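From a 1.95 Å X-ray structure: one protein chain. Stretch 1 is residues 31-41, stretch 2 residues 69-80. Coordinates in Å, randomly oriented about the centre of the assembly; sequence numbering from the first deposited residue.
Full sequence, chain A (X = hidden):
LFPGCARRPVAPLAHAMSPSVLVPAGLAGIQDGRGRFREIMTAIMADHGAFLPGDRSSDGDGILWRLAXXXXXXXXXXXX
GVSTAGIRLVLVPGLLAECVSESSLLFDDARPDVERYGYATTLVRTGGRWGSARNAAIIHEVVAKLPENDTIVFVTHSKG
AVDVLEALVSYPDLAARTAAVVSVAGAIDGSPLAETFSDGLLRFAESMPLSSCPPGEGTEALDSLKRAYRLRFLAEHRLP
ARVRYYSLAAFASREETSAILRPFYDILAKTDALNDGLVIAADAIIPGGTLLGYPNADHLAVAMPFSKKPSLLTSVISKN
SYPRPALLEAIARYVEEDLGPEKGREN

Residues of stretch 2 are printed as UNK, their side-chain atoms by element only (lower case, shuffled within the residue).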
# COMPACT_ATOMS: atom_id res chain seq x y z
N GLN A 31 4.30 13.53 -10.04
CA GLN A 31 5.74 13.68 -10.19
C GLN A 31 6.39 12.32 -10.38
O GLN A 31 6.09 11.38 -9.64
CB GLN A 31 6.36 14.38 -8.98
CG GLN A 31 5.75 15.72 -8.64
CD GLN A 31 6.39 16.34 -7.40
OE1 GLN A 31 7.53 16.01 -7.02
NE2 GLN A 31 5.67 17.25 -6.76
N ASP A 32 7.27 12.21 -11.37
CA ASP A 32 7.92 10.93 -11.67
C ASP A 32 9.20 10.74 -10.86
O ASP A 32 10.23 11.27 -11.21
CB ASP A 32 8.23 10.84 -13.17
CG ASP A 32 8.51 9.41 -13.63
OD1 ASP A 32 8.83 8.56 -12.76
OD2 ASP A 32 8.41 9.13 -14.84
N GLY A 33 9.14 9.97 -9.78
CA GLY A 33 10.35 9.76 -8.98
C GLY A 33 10.94 8.37 -9.12
O GLY A 33 11.74 7.94 -8.27
N ARG A 34 10.54 7.67 -10.19
CA ARG A 34 10.92 6.27 -10.40
C ARG A 34 12.42 6.05 -10.49
O ARG A 34 12.93 5.03 -10.03
CB ARG A 34 10.28 5.73 -11.68
CG ARG A 34 8.80 5.49 -11.57
CD ARG A 34 8.23 5.01 -12.89
NE ARG A 34 8.27 6.05 -13.91
CZ ARG A 34 8.30 5.79 -15.21
NH1 ARG A 34 8.33 4.53 -15.63
NH2 ARG A 34 8.31 6.79 -16.10
N GLY A 35 13.11 7.00 -11.12
CA GLY A 35 14.54 6.90 -11.34
C GLY A 35 15.33 7.02 -10.04
O GLY A 35 16.23 6.23 -9.79
N ARG A 36 15.01 8.02 -9.23
CA ARG A 36 15.74 8.21 -7.99
C ARG A 36 15.40 7.09 -7.00
O ARG A 36 16.27 6.59 -6.28
CB ARG A 36 15.44 9.59 -7.39
CG ARG A 36 16.18 9.89 -6.07
CD ARG A 36 17.68 9.75 -6.19
NE ARG A 36 18.35 10.09 -4.94
CZ ARG A 36 19.66 9.98 -4.72
NH1 ARG A 36 20.46 9.53 -5.68
NH2 ARG A 36 20.17 10.34 -3.55
N PHE A 37 14.14 6.65 -6.99
CA PHE A 37 13.79 5.56 -6.08
C PHE A 37 14.54 4.27 -6.44
O PHE A 37 15.06 3.59 -5.54
CB PHE A 37 12.28 5.34 -6.06
CG PHE A 37 11.83 4.34 -5.02
CD1 PHE A 37 11.72 4.70 -3.68
CD2 PHE A 37 11.58 3.03 -5.38
CE1 PHE A 37 11.32 3.76 -2.71
CE2 PHE A 37 11.18 2.08 -4.42
CZ PHE A 37 11.05 2.46 -3.09
N ARG A 38 14.62 3.93 -7.73
CA ARG A 38 15.39 2.75 -8.16
C ARG A 38 16.85 2.85 -7.72
O ARG A 38 17.45 1.89 -7.22
CB ARG A 38 15.33 2.56 -9.69
CG ARG A 38 16.22 1.40 -10.19
CD ARG A 38 16.17 1.22 -11.73
NE ARG A 38 14.79 1.11 -12.23
CZ ARG A 38 14.07 -0.01 -12.23
NH1 ARG A 38 14.58 -1.13 -11.77
NH2 ARG A 38 12.82 0.01 -12.70
N GLU A 39 17.41 4.04 -7.90
CA GLU A 39 18.78 4.33 -7.52
C GLU A 39 19.02 4.08 -6.03
O GLU A 39 20.00 3.44 -5.64
CB GLU A 39 19.08 5.78 -7.89
CG GLU A 39 20.53 6.21 -7.79
CD GLU A 39 20.71 7.59 -8.39
OE1 GLU A 39 19.69 8.28 -8.61
OE2 GLU A 39 21.86 7.98 -8.69
N ILE A 40 18.14 4.62 -5.19
CA ILE A 40 18.22 4.44 -3.75
C ILE A 40 18.08 2.98 -3.35
O ILE A 40 18.91 2.45 -2.59
CB ILE A 40 17.14 5.28 -3.04
CG1 ILE A 40 17.53 6.77 -3.12
CG2 ILE A 40 16.96 4.84 -1.59
CD1 ILE A 40 16.45 7.72 -2.59
N MSE A 41 17.06 2.30 -3.88
CA MSE A 41 16.81 0.92 -3.46
C MSE A 41 17.95 0.01 -3.92
O MSE A 41 18.42 -0.86 -3.18
CB MSE A 41 15.46 0.42 -3.98
CG MSE A 41 15.02 -0.90 -3.37
SE MSE A 41 13.18 -1.36 -3.83
CE MSE A 41 13.20 -3.19 -3.08
N UNK A 69 9.59 5.51 -20.22
CA UNK A 69 9.78 6.89 -19.79
C UNK A 69 10.53 7.06 -18.47
O UNK A 69 10.62 8.17 -17.97
N UNK A 70 11.07 5.98 -17.91
CA UNK A 70 11.68 6.12 -16.60
C UNK A 70 12.91 7.04 -16.63
O UNK A 70 13.82 6.84 -17.43
c UNK A 70 12.49 4.82 -14.55
o UNK A 70 12.04 2.58 -13.91
o UNK A 70 14.07 3.32 -13.64
c UNK A 70 12.90 3.48 -14.00
c UNK A 70 12.07 4.75 -16.03
N UNK A 71 12.94 8.06 -15.76
CA UNK A 71 14.09 8.96 -15.64
C UNK A 71 15.36 8.20 -15.29
O UNK A 71 15.29 7.18 -14.62
c UNK A 71 12.20 9.77 -14.38
c UNK A 71 13.69 9.89 -14.48
c UNK A 71 11.89 8.36 -14.77
N UNK A 72 16.51 8.68 -15.77
CA UNK A 72 17.78 8.07 -15.43
C UNK A 72 18.12 8.29 -13.96
O UNK A 72 17.43 9.04 -13.27
N UNK A 73 19.17 7.62 -13.47
CA UNK A 73 19.66 7.89 -12.11
C UNK A 73 20.31 9.29 -12.04
O UNK A 73 20.86 9.74 -13.04
c UNK A 73 19.87 6.48 -14.10
c UNK A 73 20.67 6.77 -11.86
c UNK A 73 21.07 6.32 -13.23
N UNK A 74 20.21 9.96 -10.90
CA UNK A 74 20.71 11.33 -10.77
C UNK A 74 22.21 11.37 -10.55
O UNK A 74 22.86 12.38 -10.82
o UNK A 74 20.44 11.49 -8.35
c UNK A 74 18.50 11.98 -9.70
c UNK A 74 20.02 12.07 -9.59
N UNK A 75 22.76 10.25 -10.08
CA UNK A 75 24.17 10.18 -9.73
C UNK A 75 24.49 10.73 -8.34
O UNK A 75 25.60 10.57 -7.85
N UNK A 76 23.51 11.39 -7.72
CA UNK A 76 23.75 11.97 -6.40
C UNK A 76 23.87 10.84 -5.38
O UNK A 76 23.20 9.81 -5.52
c UNK A 76 19.38 13.80 -6.09
n UNK A 76 20.14 14.46 -5.20
c UNK A 76 21.09 13.89 -4.23
c UNK A 76 21.99 12.72 -4.70
n UNK A 76 18.56 14.48 -6.88
c UNK A 76 22.64 12.96 -6.04
n UNK A 76 19.42 12.49 -6.22
N UNK A 77 24.76 11.02 -4.39
CA UNK A 77 25.03 9.94 -3.42
C UNK A 77 23.79 9.47 -2.68
O UNK A 77 22.94 10.27 -2.30
c UNK A 77 25.99 12.06 -2.71
c UNK A 77 25.62 12.19 -4.16
c UNK A 77 26.04 10.57 -2.44
N UNK A 78 23.69 8.17 -2.48
CA UNK A 78 22.60 7.62 -1.70
C UNK A 78 23.04 7.52 -0.24
O UNK A 78 24.02 6.85 0.06
c UNK A 78 21.76 6.33 -3.70
c UNK A 78 21.01 5.67 -1.38
c UNK A 78 22.17 6.23 -2.22
N UNK A 79 22.32 8.20 0.67
CA UNK A 79 22.58 8.10 2.11
C UNK A 79 22.50 6.65 2.57
O UNK A 79 21.52 5.98 2.27
c UNK A 79 21.09 8.97 0.38
c UNK A 79 21.45 8.92 2.74
c UNK A 79 20.93 9.80 1.62
N UNK A 80 23.52 6.16 3.25
CA UNK A 80 23.52 4.75 3.66
C UNK A 80 23.87 4.60 5.13
O UNK A 80 24.14 3.49 5.61
c UNK A 80 22.73 2.87 1.33
c UNK A 80 25.05 3.26 0.38
c UNK A 80 24.49 3.95 2.78
c UNK A 80 23.97 3.79 1.35
O HOH W 1 9.46 2.24 -14.30
O HOH W 2 23.78 7.67 -6.88

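Position 69 has no side-chain atoms. Its carbonyl carbon C lies 3.3 Å from Arg 34 NH2, and its positive phi of 76° by itself favours the residue that the absence of a CB identifies, Gly 69.

Position 70 carries three carbons, the third bearing two oxygens. This extended carboxylate reaches Arg 38, with one oxygen 2.7 Å from Arg 38 NE and the other 2.9 Å from Arg 38 NH2, so it is Glu 70. Both pairs are hydrogen bonds within a salt bridge. Water 1 accepts from Arg 34 NH1 and donates to Glu 70 OE2, linking a second arginine to the same carboxylate, while Glu 70 CA lies over one face of the Arg 34 guanidinium.

At position 71 three carbons close a ring onto the backbone N, which makes it Pro 71. Its CD lies 3.6 Å from Asp 32 OD2, and its carbonyl O lies 3.4 Å from Gly 35 CA in a CA-H...O contact. A CB on Gly 35 would fall 2.4 Å from Pro 71 O, so the close approach depends on the bare helix backbone there.

Position 72 again lacks side-chain atoms and is Gly 72; its carbonyl O is 4.1 Å from Gly 35 CA.

Position 73 repeats the three-carbon ring closed onto N and is Pro 73. Its CA packs 3.5 Å from Glu 39 OE1.

Position 74 has one carbon carrying an oxygen and a second carbon, the branched hydroxyl side chain of Thr 74. Its backbone N donates to Glu 39 OE1 at 2.9 Å, and Thr 74 OG1 adds a weak hydrogen bond to Glu 39 OE1 at 3.3 Å.

Position 75 has no side chain, and at phi 83° and psi -10° a CB would be jammed against the preceding carbonyl O: Gly 75. Its N donates to Glu 39 OE2 at 2.8 Å.

Position 76 shows three carbons, a nitrogen, and a carbon carrying two more nitrogens, hence Arg 76. Its carbonyl O accepts from Arg 36 NH1 at 2.8 Å. The side chain instead brings like charges together, with Arg 76 NH1 2.9 Å from Arg 36 NE and over one face of that guanidinium.

Position 77 is another ring closed onto N, Pro 77, whose CB points away; its O accepts from Arg 36 NH2 at 3.0 Å.

Position 78 has one carbon carrying two others, Val 78. Its CG1 meets Ile 40 CG1 at 4.0 Å.

Position 79, again a three-carbon ring onto N, is Pro 79, with CD 4.3 Å from Arg 36 NH2.

Position 80 has four carbons forked at the second, Leu 80, and makes no contact.

The contact is thus largely polar. Glu 39 gathers two successive backbone N-H groups, Arg 36 binds two successive carbonyls, and Arg 38 clasps Glu 70. Water 2 donates to both Glu 39 OE2 and Arg 76 O, joining the two backbone-binding sites, while Gly 35 permits close approach and Val 78 adds an apolar contact with Ile 40.

Stretch 2, residues 69-80: GEPGPTGRPVPL
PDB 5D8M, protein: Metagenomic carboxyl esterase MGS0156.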